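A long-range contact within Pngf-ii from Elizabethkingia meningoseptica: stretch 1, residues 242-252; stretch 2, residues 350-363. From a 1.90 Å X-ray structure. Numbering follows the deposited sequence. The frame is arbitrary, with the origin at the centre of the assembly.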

# COMPACT_ATOMS: atom_id res chain seq x y z
N GLY A 242 5.44 17.62 18.50
CA GLY A 242 5.85 18.00 19.83
C GLY A 242 6.43 16.88 20.66
O GLY A 242 7.34 17.12 21.45
N ASP A 243 5.92 15.67 20.49
CA ASP A 243 6.39 14.54 21.29
C ASP A 243 7.80 14.16 20.84
O ASP A 243 8.04 14.01 19.66
CB ASP A 243 5.41 13.37 21.11
CG ASP A 243 5.72 12.17 22.01
OD1 ASP A 243 6.59 12.26 22.89
OD2 ASP A 243 5.07 11.11 21.82
N ALA A 244 8.72 14.01 21.78
CA ALA A 244 10.11 13.66 21.48
C ALA A 244 10.39 12.15 21.40
O ALA A 244 11.45 11.75 20.95
CB ALA A 244 11.03 14.27 22.52
N TYR A 245 9.45 11.32 21.86
CA TYR A 245 9.76 9.93 22.17
C TYR A 245 9.37 8.90 21.12
O TYR A 245 8.61 9.18 20.20
CB TYR A 245 9.15 9.57 23.53
CG TYR A 245 9.77 10.36 24.65
CD1 TYR A 245 10.99 9.99 25.20
CD2 TYR A 245 9.15 11.49 25.16
CE1 TYR A 245 11.57 10.71 26.23
CE2 TYR A 245 9.72 12.23 26.19
CZ TYR A 245 10.93 11.84 26.71
OH TYR A 245 11.49 12.56 27.74
N ASP A 246 9.94 7.70 21.28
CA ASP A 246 9.72 6.56 20.39
C ASP A 246 8.53 5.73 20.89
O ASP A 246 8.66 4.85 21.77
CB ASP A 246 10.98 5.70 20.23
CG ASP A 246 11.53 5.14 21.54
OD1 ASP A 246 11.40 5.80 22.60
OD2 ASP A 246 12.13 4.03 21.51
N ARG A 247 7.37 6.00 20.30
CA ARG A 247 6.11 5.52 20.87
C ARG A 247 5.60 4.27 20.17
O ARG A 247 5.85 4.07 18.99
CB ARG A 247 5.02 6.59 20.76
CG ARG A 247 5.37 7.91 21.40
CD ARG A 247 5.71 7.80 22.89
NE ARG A 247 5.64 9.13 23.51
CZ ARG A 247 5.76 9.36 24.81
NH1 ARG A 247 5.96 8.36 25.66
NH2 ARG A 247 5.67 10.60 25.27
N THR A 248 4.90 3.45 20.93
CA THR A 248 4.22 2.31 20.39
C THR A 248 3.00 2.81 19.64
O THR A 248 2.25 3.66 20.15
CB THR A 248 3.79 1.37 21.53
OG1 THR A 248 4.94 0.98 22.29
CG2 THR A 248 3.10 0.14 20.97
N GLY A 249 2.87 2.30 18.42
CA GLY A 249 1.76 2.56 17.54
C GLY A 249 1.10 1.29 16.99
O GLY A 249 1.71 0.22 16.86
N ASP A 250 -0.18 1.43 16.66
CA ASP A 250 -0.93 0.37 15.99
C ASP A 250 -1.93 1.02 15.06
O ASP A 250 -2.55 2.02 15.41
CB ASP A 250 -1.75 -0.44 17.00
CG ASP A 250 -1.18 -1.83 17.29
OD1 ASP A 250 -0.28 -2.33 16.58
OD2 ASP A 250 -1.67 -2.45 18.25
N VAL A 251 -2.09 0.42 13.89
CA VAL A 251 -3.27 0.59 13.07
C VAL A 251 -4.04 -0.71 13.27
O VAL A 251 -3.49 -1.81 13.13
CB VAL A 251 -2.93 0.78 11.60
CG1 VAL A 251 -4.19 0.94 10.77
CG2 VAL A 251 -2.01 1.98 11.43
N PHE A 252 -5.30 -0.56 13.67
CA PHE A 252 -6.11 -1.69 14.09
C PHE A 252 -7.49 -1.62 13.50
O PHE A 252 -7.94 -0.55 13.06
CB PHE A 252 -6.19 -1.77 15.63
CG PHE A 252 -6.85 -0.58 16.28
CD1 PHE A 252 -6.12 0.53 16.65
CD2 PHE A 252 -8.22 -0.60 16.55
CE1 PHE A 252 -6.73 1.63 17.25
CE2 PHE A 252 -8.83 0.48 17.17
CZ PHE A 252 -8.09 1.61 17.51
N ILE A 350 -1.32 5.97 18.97
CA ILE A 350 0.07 6.23 19.37
C ILE A 350 0.06 6.61 20.85
O ILE A 350 -0.45 7.67 21.23
CB ILE A 350 0.74 7.34 18.53
CG1 ILE A 350 0.74 6.97 17.04
CG2 ILE A 350 2.17 7.55 19.02
CD1 ILE A 350 1.18 8.08 16.11
N GLY A 351 0.59 5.73 21.70
CA GLY A 351 0.61 5.97 23.12
C GLY A 351 1.60 7.08 23.42
O GLY A 351 2.79 6.90 23.24
N ASN A 352 1.10 8.21 23.91
CA ASN A 352 1.94 9.33 24.27
C ASN A 352 1.27 10.18 25.35
O ASN A 352 0.07 10.03 25.61
CB ASN A 352 2.24 10.20 23.03
CG ASN A 352 1.03 11.02 22.58
OD1 ASN A 352 0.89 12.20 22.96
ND2 ASN A 352 0.16 10.41 21.80
N TYR A 353 2.03 11.10 25.93
CA TYR A 353 1.53 11.98 27.00
C TYR A 353 1.76 13.43 26.61
O TYR A 353 1.80 14.30 27.47
CB TYR A 353 2.21 11.66 28.36
CG TYR A 353 1.66 10.42 29.05
CD1 TYR A 353 0.43 10.45 29.71
CD2 TYR A 353 2.36 9.19 29.00
CE1 TYR A 353 -0.09 9.31 30.33
CE2 TYR A 353 1.85 8.05 29.62
CZ TYR A 353 0.63 8.11 30.29
OH TYR A 353 0.09 6.99 30.91
N ASP A 354 1.87 13.70 25.32
CA ASP A 354 2.24 15.03 24.85
C ASP A 354 1.06 15.82 24.29
O ASP A 354 0.31 15.33 23.43
CB ASP A 354 3.31 14.94 23.76
CG ASP A 354 3.99 16.26 23.53
OD1 ASP A 354 4.85 16.60 24.36
OD2 ASP A 354 3.64 16.98 22.57
N LYS A 355 0.93 17.09 24.70
CA LYS A 355 -0.15 17.93 24.20
C LYS A 355 -0.07 18.19 22.70
O LYS A 355 -1.10 18.37 22.03
CB LYS A 355 -0.14 19.28 24.94
CG LYS A 355 -1.34 20.17 24.60
CD LYS A 355 -1.35 21.49 25.39
CE LYS A 355 -1.37 21.29 26.91
NZ LYS A 355 -2.50 20.44 27.40
N GLY A 356 1.14 18.25 22.16
CA GLY A 356 1.29 18.46 20.71
C GLY A 356 1.15 17.12 20.01
O GLY A 356 0.42 16.98 19.03
N GLY A 357 1.86 16.12 20.52
CA GLY A 357 1.70 14.74 20.07
C GLY A 357 2.28 14.50 18.69
O GLY A 357 3.46 14.80 18.44
N HIS A 358 1.46 13.92 17.82
CA HIS A 358 1.83 13.44 16.50
C HIS A 358 0.76 13.81 15.51
O HIS A 358 -0.38 14.10 15.89
CB HIS A 358 1.97 11.91 16.49
CG HIS A 358 2.97 11.40 17.45
ND1 HIS A 358 4.22 10.97 17.06
CD2 HIS A 358 2.94 11.31 18.80
CE1 HIS A 358 4.90 10.59 18.13
NE2 HIS A 358 4.16 10.81 19.19
N GLN A 359 1.11 13.81 14.23
CA GLN A 359 0.17 13.96 13.14
C GLN A 359 0.35 12.76 12.20
O GLN A 359 1.49 12.42 11.86
CB GLN A 359 0.51 15.23 12.38
CG GLN A 359 -0.56 15.71 11.46
CD GLN A 359 -0.20 17.09 10.99
OE1 GLN A 359 -0.27 18.04 11.76
NE2 GLN A 359 0.26 17.20 9.77
N ILE A 360 -0.75 12.12 11.81
CA ILE A 360 -0.69 11.05 10.81
C ILE A 360 -1.69 11.21 9.66
O ILE A 360 -2.67 11.98 9.74
CB ILE A 360 -0.92 9.65 11.43
CG1 ILE A 360 -2.39 9.45 11.75
CG2 ILE A 360 -0.06 9.47 12.67
CD1 ILE A 360 -2.79 8.03 12.07
N SER A 361 -1.38 10.48 8.59
CA SER A 361 -2.30 10.16 7.51
C SER A 361 -2.34 8.65 7.38
O SER A 361 -1.36 7.98 7.71
CB SER A 361 -1.85 10.81 6.20
OG SER A 361 -1.84 12.24 6.35
N LEU A 362 -3.46 8.13 6.91
CA LEU A 362 -3.67 6.70 6.78
C LEU A 362 -4.65 6.39 5.65
O LEU A 362 -5.72 7.02 5.56
CB LEU A 362 -4.22 6.14 8.08
CG LEU A 362 -4.57 4.66 8.11
CD1 LEU A 362 -3.29 3.87 8.04
CD2 LEU A 362 -5.36 4.36 9.37
N GLU A 363 -4.29 5.40 4.82
CA GLU A 363 -5.17 4.89 3.78
C GLU A 363 -4.93 3.40 3.57
O GLU A 363 -3.90 2.85 3.98
CB GLU A 363 -4.97 5.68 2.47
CG GLU A 363 -3.62 5.47 1.78
CD GLU A 363 -3.38 6.36 0.58
OE1 GLU A 363 -2.79 5.88 -0.42
OE2 GLU A 363 -3.79 7.55 0.60
O HOH W 1 4.32 4.49 23.54

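A single buried carboxylate, that of Asp243, gathers donors from both stretches: it receives hydrogen bonds from its own stretch and from the other. From across the contact, NE2 of His358 donates to OD2 of Asp243 at 2.8 Å. From the same stretch, NE of Arg247 donates to that oxygen at 2.7 Å in a nearly straight line, the core of a salt bridge, while NH2 of Arg247 reaches OD1 of Asp243 at 3.0 Å and the backbone N of Tyr245 reaches the same OD1 at 3.2 Å. The principle is a general one: a charge buried in a protein is tolerable when its oxygens are supplied with donors, and the residues that supply them become fixed with respect to one another.

The geometry of the histidine fits this role. Its CA-to-CB bond points sideways, yet the m rotamer brings the end of the ring nearer the opposing stretch, and OD2 of Asp243 lies at the ring edge, near its plane, where the NE2 hydrogen is directed. The other ring nitrogen, ND1, is hydrogen-bonded elsewhere in the structure.

Arg247 does more than balance the charge. Its side chain lies along stretch 2, with CB 3.5 Å from CG2 of Ile350, CG 3.8 Å from NE2 of His358 and CD 3.1 Å from the carbonyl O of Gly351. Over one face of the guanidinium sit CA of Asn352 and the backbone N of Tyr353, so the flat group is packed against the chain while its edge serves the aspartate. No residue of either stretch has more of its area covered by the other than Arg247.

The backbones meet directly in two places. At one, Gly249 and Ile350 form an antiparallel, non-hydrogen-bonded bridge pair, their CA atoms 4.4 Å apart. Beside it, N of Gly351 donates to O of Thr248 at 3.1 Å, and CA of Ile350 makes a CA-H...O contact of 3.5 Å with that same O of Thr248. A water extends the pairing, accepting from N of Thr248 and donating to O of Gly351, each at 2.9 Å.

At the other, the chains approach through glycines, with CA of Gly242 and CA of Gly356 4.7 Å apart. N of Asp243 makes a weak hydrogen bond to O of Gly357 at 3.3 Å. A side chain on Gly242 would have its CB 2.8 Å from OD2 of Asp354, a clash, and the backbone angles there call for glycine in any case. OD2 of Asp354 is already engaged in shaping its own loop, accepting from N of Gly356 at 2.8 Å and, also at 2.8 Å, from N of Gly357. Asn352 braces the same loop, its ND2 donating to O of Ile350 at 2.9 Å and its OD1 accepting from N of Asp354 at 3.0 Å.

Farther along, polar chemistry gives way to apolar packing: CG1 of Val251 meets CD2 of Leu362 at 3.9 Å, both residues buried.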